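Local structure of bifunctional protein PutA (Bradyrhizobium diazoefficiens, 6BSN) at residues A[756-761]-A[971-976]; A[765-770]-A[944-949]. The protein probably oxidizes proline to glutamate in two steps, using an FAD-dependent proline dehydrogenase and an NAD+-dependent aldehyde dehydrogenase carried on one chain. The protein carries 1 engineered substitution. All coordinates share one frame; numbering follows the deposited sequence.

Interaction 1 of 2, residues A[756-761]-A[971-976]; sequences PLIAET and PHYLAR. With PRO (proline), chain E; PRO (proline), chain R.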
ATOM      1  N   PRO A 756     -43.169 -12.076  -7.278  1.00 33.09           N
ATOM      2  CA  PRO A 756     -42.419 -11.765  -8.502  1.00 32.45           C
ATOM      3  C   PRO A 756     -42.704 -12.761  -9.615  1.00 33.67           C
ATOM      4  O   PRO A 756     -42.869 -13.961  -9.376  1.00 35.78           O
ATOM      5  CB  PRO A 756     -40.955 -11.858  -8.058  1.00 33.58           C
ATOM      6  CG  PRO A 756     -40.983 -11.900  -6.559  1.00 33.93           C
ATOM      7  CD  PRO A 756     -42.287 -12.479  -6.177  1.00 30.14           C
ATOM      8  N   LEU A 757     -42.746 -12.253 -10.846  1.00 29.14           N
ATOM      9  CA  LEU A 757     -42.740 -13.089 -12.041  1.00 31.13           C
ATOM     10  C   LEU A 757     -41.495 -12.754 -12.852  1.00 31.60           C
ATOM     11  O   LEU A 757     -41.298 -11.600 -13.246  1.00 32.54           O
ATOM     12  CB  LEU A 757     -44.003 -12.885 -12.887  1.00 30.43           C
ATOM     13  CG  LEU A 757     -43.919 -13.564 -14.264  1.00 32.85           C
ATOM     14  CD1 LEU A 757     -43.695 -15.073 -14.162  1.00 32.14           C
ATOM     15  CD2 LEU A 757     -45.180 -13.279 -15.092  1.00 36.20           C
ATOM     16  N   ILE A 758     -40.650 -13.753 -13.081  1.00 31.22           N
ATOM     17  CA  ILE A 758     -39.450 -13.606 -13.903  1.00 28.11           C
ATOM     18  C   ILE A 758     -39.684 -14.396 -15.181  1.00 31.22           C
ATOM     19  O   ILE A 758     -39.834 -15.625 -15.139  1.00 33.95           O
ATOM     20  CB  ILE A 758     -38.193 -14.102 -13.169  1.00 33.90           C
ATOM     21  CG1 ILE A 758     -37.975 -13.308 -11.886  1.00 34.90           C
ATOM     22  CG2 ILE A 758     -36.970 -13.976 -14.059  1.00 28.35           C
ATOM     23  CD1 ILE A 758     -36.997 -13.964 -10.924  1.00 39.97           C
ATOM     24  N   ALA A 759     -39.731 -13.699 -16.319  1.00 26.10           N
ATOM     25  CA  ALA A 759     -40.121 -14.328 -17.574  1.00 29.23           C
ATOM     26  C   ALA A 759     -39.152 -13.929 -18.677  1.00 29.37           C
ATOM     27  O   ALA A 759     -38.841 -12.742 -18.834  1.00 27.40           O
ATOM     28  CB  ALA A 759     -41.566 -13.945 -17.966  1.00 23.70           C
ATOM     29  N   GLU A 760     -38.681 -14.916 -19.444  1.00 32.70           N
ATOM     30  CA  GLU A 760     -37.961 -14.674 -20.695  1.00 30.07           C
ATOM     31  C   GLU A 760     -38.788 -15.290 -21.816  1.00 27.47           C
ATOM     32  O   GLU A 760     -39.110 -16.482 -21.767  1.00 29.09           O
ATOM     33  CB  GLU A 760     -36.544 -15.262 -20.650  1.00 31.41           C
ATOM     34  CG  GLU A 760     -35.674 -14.966 -21.914  1.00 32.18           C
ATOM     35  CD  GLU A 760     -35.681 -16.115 -22.900  1.00 35.02           C
ATOM     36  OE1 GLU A 760     -34.824 -17.020 -22.750  1.00 34.30           O
ATOM     37  OE2 GLU A 760     -36.557 -16.133 -23.803  1.00 28.88           O
ATOM     38  N   THR A 761     -39.164 -14.478 -22.809  1.00 26.11           N
ATOM     39  CA  THR A 761     -40.217 -14.882 -23.741  1.00 28.23           C
ATOM     40  C   THR A 761     -39.847 -14.674 -25.210  1.00 35.88           C
ATOM     41  O   THR A 761     -40.712 -14.362 -26.027  1.00 33.84           O
ATOM     42  CB  THR A 761     -41.525 -14.161 -23.414  1.00 31.79           C
ATOM     43  OG1 THR A 761     -41.251 -12.777 -23.170  1.00 30.20           O
ATOM     44  CG2 THR A 761     -42.147 -14.764 -22.165  1.00 31.53           C
ATOM     45  N   PRO A 971     -25.289 -10.282 -12.767  1.00 26.00           N
ATOM     46  CA  PRO A 971     -25.203  -9.970 -11.330  1.00 29.12           C
ATOM     47  C   PRO A 971     -26.495  -9.471 -10.703  1.00 32.28           C
ATOM     48  O   PRO A 971     -26.497  -9.168  -9.513  1.00 32.48           O
ATOM     49  CB  PRO A 971     -24.125  -8.869 -11.273  1.00 25.71           C
ATOM     50  CG  PRO A 971     -24.220  -8.197 -12.644  1.00 23.94           C
ATOM     51  CD  PRO A 971     -24.546  -9.331 -13.609  1.00 22.03           C
ATOM     52  N   HIS A 972     -27.581  -9.326 -11.448  1.00 30.69           N
ATOM     53  CA  HIS A 972     -28.828  -8.875 -10.856  1.00 33.07           C
ATOM     54  C   HIS A 972     -29.856  -9.988 -10.753  1.00 26.94           C
ATOM     55  O   HIS A 972     -30.992  -9.735 -10.355  1.00 31.79           O
ATOM     56  CB  HIS A 972     -29.389  -7.701 -11.649  1.00 29.19           C
ATOM     57  CG  HIS A 972     -28.478  -6.522 -11.669  1.00 34.25           C
ATOM     58  ND1 HIS A 972     -27.679  -6.219 -12.754  1.00 38.15           N
ATOM     59  CD2 HIS A 972     -28.199  -5.597 -10.723  1.00 34.07           C
ATOM     60  CE1 HIS A 972     -26.964  -5.143 -12.481  1.00 37.62           C
ATOM     61  NE2 HIS A 972     -27.260  -4.747 -11.256  1.00 39.75           N
ATOM     62  N   TYR A 973     -29.474 -11.216 -11.072  1.00 23.64           N
ATOM     63  CA  TYR A 973     -30.448 -12.291 -11.161  1.00 25.44           C
ATOM     64  C   TYR A 973     -30.884 -12.781  -9.785  1.00 29.19           C
ATOM     65  O   TYR A 973     -32.082 -12.837  -9.500  1.00 29.31           O
ATOM     66  CB  TYR A 973     -29.860 -13.439 -11.958  1.00 24.12           C
ATOM     67  CG  TYR A 973     -30.879 -14.412 -12.501  1.00 28.15           C
ATOM     68  CD1 TYR A 973     -31.830 -14.000 -13.432  1.00 32.28           C
ATOM     69  CD2 TYR A 973     -30.867 -15.751 -12.121  1.00 22.30           C
ATOM     70  CE1 TYR A 973     -32.740 -14.904 -13.971  1.00 29.37           C
ATOM     71  CE2 TYR A 973     -31.773 -16.658 -12.646  1.00 24.66           C
ATOM     72  CZ  TYR A 973     -32.708 -16.225 -13.566  1.00 27.70           C
ATOM     73  OH  TYR A 973     -33.599 -17.117 -14.091  1.00 26.79           O
ATOM     74  N   LEU A 974     -29.926 -13.168  -8.935  1.00 28.88           N
ATOM     75  CA  LEU A 974     -30.269 -13.870  -7.700  1.00 27.28           C
ATOM     76  C   LEU A 974     -31.131 -13.012  -6.787  1.00 28.89           C
ATOM     77  O   LEU A 974     -32.067 -13.520  -6.163  1.00 28.49           O
ATOM     78  CB  LEU A 974     -29.014 -14.321  -6.958  1.00 28.05           C
ATOM     79  CG  LEU A 974     -28.191 -15.434  -7.608  1.00 30.73           C
ATOM     80  CD1 LEU A 974     -27.193 -16.050  -6.617  1.00 24.27           C
ATOM     81  CD2 LEU A 974     -29.103 -16.483  -8.185  1.00 29.54           C
ATOM     82  N   ALA A 975     -30.848 -11.707  -6.718  1.00 29.52           N
ATOM     83  CA  ALA A 975     -31.558 -10.839  -5.780  1.00 29.31           C
ATOM     84  C   ALA A 975     -33.065 -10.854  -6.019  1.00 36.50           C
ATOM     85  O   ALA A 975     -33.852 -10.782  -5.063  1.00 37.40           O
ATOM     86  CB  ALA A 975     -31.023  -9.409  -5.864  1.00 23.51           C
ATOM     87  N   ARG A 976     -33.488 -10.969  -7.281  1.00 35.94           N
ATOM     88  CA  ARG A 976     -34.917 -10.948  -7.581  1.00 33.42           C
ATOM     89  C   ARG A 976     -35.665 -12.118  -6.936  1.00 33.80           C
ATOM     90  O   ARG A 976     -36.879 -12.018  -6.726  1.00 29.11           O
ATOM     91  CB  ARG A 976     -35.139 -10.951  -9.100  1.00 32.57           C
ATOM     92  CG  ARG A 976     -36.575 -10.629  -9.542  1.00 28.32           C
ATOM     93  CD  ARG A 976     -36.905  -9.150  -9.354  1.00 26.15           C
ATOM     94  NE  ARG A 976     -38.216  -8.907  -9.914  1.00 44.46           N
ATOM     95  CZ  ARG A 976     -39.341  -8.897  -9.212  1.00 57.46           C
ATOM     96  NH1 ARG A 976     -39.309  -9.081  -7.903  1.00 60.43           N
ATOM     97  NH2 ARG A 976     -40.500  -8.703  -9.821  1.00 64.49           N
TER
HETATM   98  N   PRO E2003     -35.263  -8.510  -4.191  0.89 37.79           N
HETATM   99  CA  PRO E2003     -35.701  -7.221  -4.684  0.89 44.90           C
HETATM  100  C   PRO E2003     -36.233  -7.357  -6.125  0.89 62.40           C
HETATM  101  O   PRO E2003     -35.669  -6.759  -7.091  0.89 65.42           O
HETATM  102  CB  PRO E2003     -34.552  -6.247  -4.607  0.89 36.53           C
HETATM  103  CG  PRO E2003     -33.527  -6.920  -3.715  0.89 32.55           C
HETATM  104  CD  PRO E2003     -34.164  -8.284  -3.307  0.89 33.91           C
HETATM  105  OXT PRO E2003     -37.245  -8.086  -6.316  0.89 67.36           O
HETATM  106  N   PRO R1003     -33.556  -4.078 -13.482  0.92 42.76           N
HETATM  107  CA  PRO R1003     -33.909  -5.431 -13.128  0.92 46.61           C
HETATM  108  C   PRO R1003     -35.218  -5.426 -12.315  0.92 58.52           C
HETATM  109  O   PRO R1003     -36.216  -4.792 -12.781  0.92 62.53           O
HETATM  110  CB  PRO R1003     -32.757  -6.047 -12.380  0.92 46.20           C
HETATM  111  CG  PRO R1003     -31.552  -5.267 -12.894  0.92 40.39           C
HETATM  112  CD  PRO R1003     -32.133  -4.026 -13.640  0.92 40.50           C
HETATM  113  OXT PRO R1003     -35.280  -6.042 -11.210  0.92 60.94           O
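Pro756 and Ile758 meet Tyr973 and Arg976 where strand 757-760, paired in parallel with strand 730-734 in the Rossmann-type sheet of the aldehyde dehydrogenase part, faces the loop that leads into strand 978-986. The apolar contacts centre on Ile758. Its CD1 lies 3.6 Å from CG of Arg976, and the two side chains run past each other in opposite directions. The other branch, CG2, stands opposite the backbone N across the CA-CB bond and approaches CE1 of Tyr973 at 4.3 Å; Tyr621 meets the same tyrosine ring from outside the pair. The contact of Pro756 is of another kind: its CB sits over one face of the Arg976 guanidinium, 3.2 Å from NH1. Polar bonds go instead to a proline (chain E) in a remote site beside the second subunit. The ligand N donates to Ala975 O at 2.8 Å, while the arginine, bent at chi2 (73°), brings its NH1 to the carboxylate. An alanine in place of Arg976 would probably deprive that carboxylate of this charged partner and open a gap beside Ile758 and Pro756. A second proline (chain R) packs its CG 3.5 Å from CB of His972, whose ND1 is bonded to Glu980 of the second subunit. Carboxylate OXT of the chain E proline meets the rim of the guanidinium close to its plane, 2.8 Å from Arg976 NH1, with a bent N-H...O angle of 134°.

Interaction 2 of 2, residues A[765-770]-A[944-949]; sequences NAMIAD and RNMIGA. With PRO (proline), chain D.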
ATOM      1  N   ASN A 765     -35.569 -11.333 -33.469  1.00 25.38           N
ATOM      2  CA  ASN A 765     -34.264 -10.716 -33.306  1.00 27.45           C
ATOM      3  C   ASN A 765     -33.706 -10.337 -34.666  1.00 27.96           C
ATOM      4  O   ASN A 765     -33.685 -11.162 -35.585  1.00 24.37           O
ATOM      5  CB  ASN A 765     -33.328 -11.679 -32.587  1.00 23.47           C
ATOM      6  CG  ASN A 765     -33.951 -12.222 -31.319  1.00 27.72           C
ATOM      7  OD1 ASN A 765     -34.406 -11.451 -30.474  1.00 23.92           O
ATOM      8  ND2 ASN A 765     -34.007 -13.549 -31.190  1.00 24.83           N
ATOM      9  N   ALA A 766     -33.247  -9.098 -34.783  1.00 27.87           N
ATOM     10  CA  ALA A 766     -32.739  -8.570 -36.036  1.00 26.93           C
ATOM     11  C   ALA A 766     -31.209  -8.540 -36.030  1.00 25.32           C
ATOM     12  O   ALA A 766     -30.564  -8.656 -34.988  1.00 29.45           O
ATOM     13  CB  ALA A 766     -33.306  -7.167 -36.294  1.00 20.24           C
ATOM     14  N   MET A 767     -30.644  -8.410 -37.222  1.00 26.15           N
ATOM     15  CA  MET A 767     -29.244  -8.075 -37.418  1.00 28.51           C
ATOM     16  C   MET A 767     -29.178  -6.985 -38.476  1.00 28.58           C
ATOM     17  O   MET A 767     -29.929  -7.029 -39.453  1.00 29.36           O
ATOM     18  CB  MET A 767     -28.398  -9.282 -37.857  1.00 23.26           C
ATOM     19  CG  MET A 767     -26.943  -8.873 -38.278  1.00 21.48           C
ATOM     20  SD  MET A 767     -25.983 -10.261 -38.896  1.00 25.58           S
ATOM     21  CE  MET A 767     -25.745 -11.223 -37.386  1.00 24.42           C
ATOM     22  N   ILE A 768     -28.297  -6.005 -38.269  1.00 26.86           N
ATOM     23  CA  ILE A 768     -28.056  -4.927 -39.232  1.00 27.76           C
ATOM     24  C   ILE A 768     -26.626  -5.053 -39.733  1.00 24.82           C
ATOM     25  O   ILE A 768     -25.679  -5.015 -38.932  1.00 25.32           O
ATOM     26  CB  ILE A 768     -28.291  -3.537 -38.615  1.00 31.13           C
ATOM     27  CG1 ILE A 768     -29.667  -3.474 -37.942  1.00 30.23           C
ATOM     28  CG2 ILE A 768     -28.173  -2.445 -39.691  1.00 25.61           C
ATOM     29  CD1 ILE A 768     -29.911  -2.187 -37.166  1.00 30.07           C
ATOM     30  N   ALA A 769     -26.470  -5.212 -41.047  1.00 20.40           N
ATOM     31  CA  ALA A 769     -25.160  -5.337 -41.691  1.00 25.45           C
ATOM     32  C   ALA A 769     -25.034  -4.226 -42.719  1.00 24.57           C
ATOM     33  O   ALA A 769     -25.878  -4.130 -43.616  1.00 25.31           O
ATOM     34  CB  ALA A 769     -24.997  -6.698 -42.393  1.00 20.05           C
ATOM     35  N   ASP A 770     -23.991  -3.395 -42.602  1.00 24.11           N
ATOM     36  CA  ASP A 770     -23.761  -2.358 -43.598  1.00 19.80           C
ATOM     37  C   ASP A 770     -22.652  -2.778 -44.558  1.00 18.97           C
ATOM     38  O   ASP A 770     -22.072  -3.856 -44.444  1.00 27.87           O
ATOM     39  CB  ASP A 770     -23.490  -0.992 -42.941  1.00 27.17           C
ATOM     40  CG  ASP A 770     -22.142  -0.892 -42.231  1.00 27.74           C
ATOM     41  OD1 ASP A 770     -21.185  -1.637 -42.520  1.00 27.59           O
ATOM     42  OD2 ASP A 770     -22.037   0.005 -41.376  1.00 31.36           O
ATOM     43  N   ARG A 944     -20.183 -10.367 -34.572  1.00 25.29           N
ATOM     44  CA  ARG A 944     -20.116 -11.791 -34.249  1.00 23.30           C
ATOM     45  C   ARG A 944     -21.535 -12.338 -34.261  1.00 20.22           C
ATOM     46  O   ARG A 944     -22.508 -11.598 -34.448  1.00 20.90           O
ATOM     47  CB  ARG A 944     -19.436 -12.050 -32.900  1.00 18.99           C
ATOM     48  CG  ARG A 944     -20.029 -11.273 -31.719  1.00 25.32           C
ATOM     49  CD  ARG A 944     -19.843 -12.044 -30.396  1.00 23.11           C
ATOM     50  NE  ARG A 944     -20.761 -13.181 -30.297  1.00 26.17           N
ATOM     51  CZ  ARG A 944     -20.820 -14.017 -29.257  1.00 29.44           C
ATOM     52  NH1 ARG A 944     -21.714 -15.006 -29.256  1.00 23.51           N
ATOM     53  NH2 ARG A 944     -19.985 -13.872 -28.220  1.00 21.58           N
ATOM     54  N   ASN A 945     -21.660 -13.645 -34.076  1.00 18.12           N
ATOM     55  CA  ASN A 945     -23.009 -14.187 -34.093  1.00 22.31           C
ATOM     56  C   ASN A 945     -23.777 -13.769 -32.819  1.00 26.63           C
ATOM     57  O   ASN A 945     -23.226 -13.189 -31.878  1.00 20.69           O
ATOM     58  CB  ASN A 945     -22.963 -15.703 -34.275  1.00 21.21           C
ATOM     59  CG  ASN A 945     -22.471 -16.431 -33.043  1.00 29.61           C
ATOM     60  OD1 ASN A 945     -22.883 -16.121 -31.926  1.00 23.95           O
ATOM     61  ND2 ASN A 945     -21.611 -17.435 -33.245  1.00 30.14           N
ATOM     62  N   MET A 946     -25.066 -14.085 -32.791  1.00 27.12           N
ATOM     63  CA  MET A 946     -25.970 -13.565 -31.766  1.00 28.22           C
ATOM     64  C   MET A 946     -26.358 -14.603 -30.717  1.00 28.24           C
ATOM     65  O   MET A 946     -27.232 -14.336 -29.889  1.00 25.42           O
ATOM     66  CB  MET A 946     -27.231 -13.009 -32.433  1.00 27.76           C
ATOM     67  CG  MET A 946     -26.965 -11.841 -33.364  1.00 23.12           C
ATOM     68  SD  MET A 946     -28.252 -11.613 -34.611  1.00 25.07           S
ATOM     69  CE  MET A 946     -29.768 -11.557 -33.630  1.00 25.87           C
ATOM     70  N   ILE A 947     -25.727 -15.773 -30.722  1.00 22.30           N
ATOM     71  CA  ILE A 947     -26.205 -16.919 -29.967  1.00 30.37           C
ATOM     72  C   ILE A 947     -25.109 -17.411 -29.011  1.00 24.14           C
ATOM     73  O   ILE A 947     -23.953 -16.990 -29.071  1.00 25.13           O
ATOM     74  CB  ILE A 947     -26.662 -18.058 -30.896  1.00 31.72           C
ATOM     75  CG1 ILE A 947     -25.474 -18.554 -31.715  1.00 27.53           C
ATOM     76  CG2 ILE A 947     -27.810 -17.620 -31.800  1.00 27.80           C
ATOM     77  CD1 ILE A 947     -25.779 -19.843 -32.393  1.00 39.52           C
ATOM     78  N   GLY A 948     -25.481 -18.354 -28.158  1.00 22.66           N
ATOM     79  CA  GLY A 948     -24.509 -18.935 -27.236  1.00 20.23           C
ATOM     80  C   GLY A 948     -24.000 -18.002 -26.151  1.00 27.97           C
ATOM     81  O   GLY A 948     -22.801 -18.011 -25.853  1.00 27.72           O
ATOM     82  N   ALA A 949     -24.882 -17.208 -25.533  1.00 26.10           N
ATOM     83  CA  ALA A 949     -24.467 -16.361 -24.418  1.00 28.67           C
ATOM     84  C   ALA A 949     -23.762 -17.185 -23.342  1.00 29.43           C
ATOM     85  O   ALA A 949     -24.148 -18.320 -23.047  1.00 28.06           O
ATOM     86  CB  ALA A 949     -25.674 -15.629 -23.829  1.00 26.03           C
TER
HETATM   87  N   PRO D2002     -29.044 -19.104 -24.237  1.00 40.61           N
HETATM   88  CA  PRO D2002     -29.447 -19.172 -25.635  1.00 38.53           C
HETATM   89  C   PRO D2002     -28.422 -18.446 -26.522  1.00 31.53           C
HETATM   90  O   PRO D2002     -27.738 -17.509 -26.051  1.00 28.86           O
HETATM   91  CB  PRO D2002     -30.818 -18.567 -25.803  1.00 36.43           C
HETATM   92  CG  PRO D2002     -31.340 -18.468 -24.369  1.00 38.04           C
HETATM   93  CD  PRO D2002     -30.048 -18.414 -23.488  1.00 35.78           C
HETATM   94  OXT PRO D2002     -28.278 -18.782 -27.718  1.00 32.27           O
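Residues 944-949 form what is probably the aldehyde anchor loop of the active site, and pack through Met946 against Asn765, Ala766 and Met767 of strand 765-769, an inner strand of the mixed catalytic-domain sheet. Met946 bends at chi3 (52°), which carries its methyl to the strand: CE stands 3.3 Å from Ala766 O and 3.7 Å from CB of Asn765. Met767 runs extended through chi2 before bending at its own last torsion, and the two thioethers cross, with Met767 CE 3.8 Å from Met946 SD. Leu797 of the adjoining strand 797-803 touches both methionines. The amide of Asn765 is engaged outside this pair: ND2 donates to the carbonyl oxygens of Ala794, the engineered residue at the predicted active-site position, and Ala796, while OD1 accepts from Thr917 N. Within the loop, Asn945 OD1 accepts from Ile947 N at 3.1 Å, forming an Asx turn. Arg944 holds Asn945 through two nitrogens, NE to its backbone O and NH1 to OD1, and this NH1 and Ile947 N approach OD1 from opposite faces of the amide. Just beyond this turn, the loop offers consecutive N-H groups to the carboxylate of a bound proline (chain D), an arrangement consistent with holding the carboxylate of glutamate semialdehyde in turnover. Gly948 N reaches OXT of that proline at 2.9 Å (161°), and Ala949 N reaches its other oxygen, O, also at 2.9 Å (165°).

In the fold
From the N terminus, the chain first lays down strand 757-760 in the Rossmann-type sheet and, after a short link, strand 765-769 in the catalytic-domain sheet. It then runs through 173 residues, 66 of them helical and 32 in strands, before residues 944-949 return to the second strand, closing interaction 2. Another 21 residues bring 971-976 back to the first strand and close interaction 1. The contacts are therefore nested, not crossed: the inner loop belongs to interaction 2, the outer to interaction 1. Their centres lie 24 Å apart. One long connection, between strands 939-942 and 978-986, thus touches both sheets, first at the active-site loop and then at the subunit interface.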